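Local atomic coordinates of putative RNase YutE (Bacillus subtilis subsp. subtilis str. 168, PDB entry 1YLM), a protein that is probably an RNase acting as the toxin of a putative type VII toxin-antitoxin system, likely neutralised by its cognate antitoxin YutD. Residues L122-F125 and P126-R130. Numbering follows the deposited sequence.
Sequences LQDF and PKRIR
Ile129 lies over one face of the Phe125 ring, one turn further along the same helix: its CG1 sits 4.0 Å from the centroid of the Phe125 ring, only 17° off the normal, in a CH-pi contact displaced toward the rim. Ile129 CD1 extends the touch to the far end of the ring, 3.8 Å from Phe125 CZ. Phe125 can meet its neighbour this way because its CG is anti to the backbone N (chi1 -180°), which carries the ring forward along the helix. The second flat group, the guanidinium of Arg128, has Asp124 CB over one face, again near the rim. Arg128 folds back at chi2 (-76°), bringing NH2 within 3.8 Å of Asp124 OD2 in a long salt bridge. The carboxylate oxygen stands well out of the guanidinium plane, and no N-H points at it, so the attraction is probably one of charge alone; the stronger partner of NH2 is Glu85. The other oxygen, Asp124 OD1, receives a hydrogen bond from a water that in turn accepts one from Lys127 NZ, bridging two side chains that run alongside each other. In the backbone, Arg128 N donates to Asp124 O at 3.0 Å and Ile129 N to Phe125 O at 3.0 Å, the ordinary i to i+4 ladder. Pro126 has no N-H to give, and its CD comes 3.3 Å from Leu122 O; the helix kinks here. Within the helical HepT-like fold, this part of helix 119-137 turns Leu122, Phe125 and Ile129 into the core against helix 32-59, with Leu122 and Phe125 also meeting Leu89 of helix 83-93. Pro126 packs on Phe16 of helix 6-23, where Arg130 pairs with Glu17, while Arg128 ties the helix to helix 83-93 through Glu85.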
loop_
_atom_site.group_PDB
_atom_site.type_symbol
_atom_site.label_atom_id
_atom_site.label_comp_id
_atom_site.label_asym_id
_atom_site.label_seq_id
_atom_site.Cartn_x
_atom_site.Cartn_y
_atom_site.Cartn_z
ATOM N N LEU A 122 -1.047 20.156 0.969
ATOM C CA LEU A 122 -0.067 19.113 1.310
ATOM C C LEU A 122 1.223 19.680 1.920
ATOM O O LEU A 122 1.651 19.243 2.993
ATOM C CB LEU A 122 0.228 18.218 0.097
ATOM C CG LEU A 122 -0.924 17.292 -0.316
ATOM C CD1 LEU A 122 -0.664 16.674 -1.678
ATOM C CD2 LEU A 122 -1.160 16.201 0.742
ATOM N N GLN A 123 1.812 20.672 1.255
ATOM C CA GLN A 123 3.013 21.346 1.748
ATOM C C GLN A 123 2.816 21.961 3.133
ATOM O O GLN A 123 3.725 21.954 3.954
ATOM C CB GLN A 123 3.451 22.450 0.779
ATOM C CG GLN A 123 3.860 21.948 -0.603
ATOM C CD GLN A 123 4.100 23.078 -1.595
ATOM O OE1 GLN A 123 3.572 24.185 -1.444
ATOM N NE2 GLN A 123 4.893 22.802 -2.618
ATOM N N ASP A 124 1.625 22.498 3.376
ATOM C CA ASP A 124 1.328 23.161 4.647
ATOM C C ASP A 124 1.006 22.223 5.801
ATOM O O ASP A 124 1.077 22.634 6.955
ATOM C CB ASP A 124 0.176 24.149 4.462
ATOM C CG ASP A 124 0.582 25.358 3.642
ATOM O OD1 ASP A 124 1.798 25.612 3.512
ATOM O OD2 ASP A 124 -0.318 26.049 3.136
ATOM N N PHE A 125 0.646 20.975 5.494
ATOM C CA PHE A 125 0.243 20.014 6.536
ATOM C C PHE A 125 1.301 19.825 7.651
ATOM O O PHE A 125 0.963 19.931 8.835
ATOM C CB PHE A 125 -0.184 18.672 5.921
ATOM C CG PHE A 125 -0.616 17.637 6.940
ATOM C CD1 PHE A 125 -1.872 17.724 7.564
ATOM C CD2 PHE A 125 0.226 16.591 7.288
ATOM C CE1 PHE A 125 -2.263 16.784 8.516
ATOM C CE2 PHE A 125 -0.169 15.625 8.222
ATOM C CZ PHE A 125 -1.406 15.722 8.834
ATOM N N PRO A 126 2.576 19.551 7.284
ATOM C CA PRO A 126 3.617 19.444 8.328
ATOM C C PRO A 126 3.767 20.721 9.160
ATOM O O PRO A 126 3.981 20.645 10.372
ATOM C CB PRO A 126 4.913 19.187 7.527
ATOM C CG PRO A 126 4.481 18.690 6.209
ATOM C CD PRO A 126 3.124 19.288 5.936
ATOM N N LYS A 127 3.672 21.880 8.515
ATOM C CA LYS A 127 3.734 23.157 9.224
ATOM C C LYS A 127 2.619 23.277 10.279
ATOM O O LYS A 127 2.881 23.668 11.419
ATOM C CB LYS A 127 3.648 24.331 8.243
ATOM C CG LYS A 127 4.708 24.319 7.138
ATOM C CD LYS A 127 4.538 25.527 6.182
ATOM C CE LYS A 127 4.479 26.857 6.965
ATOM N NZ LYS A 127 4.952 28.046 6.149
ATOM N N ARG A 128 1.386 22.961 9.893
ATOM C CA ARG A 128 0.243 22.974 10.818
ATOM C C ARG A 128 0.485 22.053 12.008
ATOM O O ARG A 128 0.255 22.440 13.159
ATOM C CB ARG A 128 -1.047 22.519 10.116
ATOM C CG ARG A 128 -1.476 23.392 8.953
ATOM C CD ARG A 128 -2.102 24.711 9.367
ATOM N NE ARG A 128 -2.391 25.495 8.160
ATOM C CZ ARG A 128 -1.555 26.373 7.609
ATOM N NH1 ARG A 128 -0.376 26.639 8.169
ATOM N NH2 ARG A 128 -1.905 27.008 6.492
ATOM N N ILE A 129 0.926 20.827 11.731
ATOM C CA ILE A 129 1.200 19.875 12.807
ATOM C C ILE A 129 2.293 20.382 13.760
ATOM O O ILE A 129 2.138 20.312 14.984
ATOM C CB ILE A 129 1.594 18.471 12.290
ATOM C CG1 ILE A 129 0.483 17.851 11.406
ATOM C CG2 ILE A 129 1.897 17.557 13.462
ATOM C CD1 ILE A 129 -0.904 17.692 12.087
ATOM N N ARG A 130 3.395 20.859 13.199
ATOM C CA ARG A 130 4.497 21.347 14.017
ATOM C C ARG A 130 4.117 22.547 14.862
ATOM O O ARG A 130 4.530 22.603 16.010
ATOM C CB ARG A 130 5.721 21.679 13.171
ATOM C CG ARG A 130 6.422 20.474 12.610
ATOM C CD ARG A 130 7.555 20.952 11.731
ATOM N NE ARG A 130 8.179 19.836 11.058
ATOM C CZ ARG A 130 8.241 19.691 9.742
ATOM N NH1 ARG A 130 7.770 20.631 8.922
ATOM N NH2 ARG A 130 8.825 18.612 9.258
HETATM O O HOH W 1 2.474 28.216 4.695
#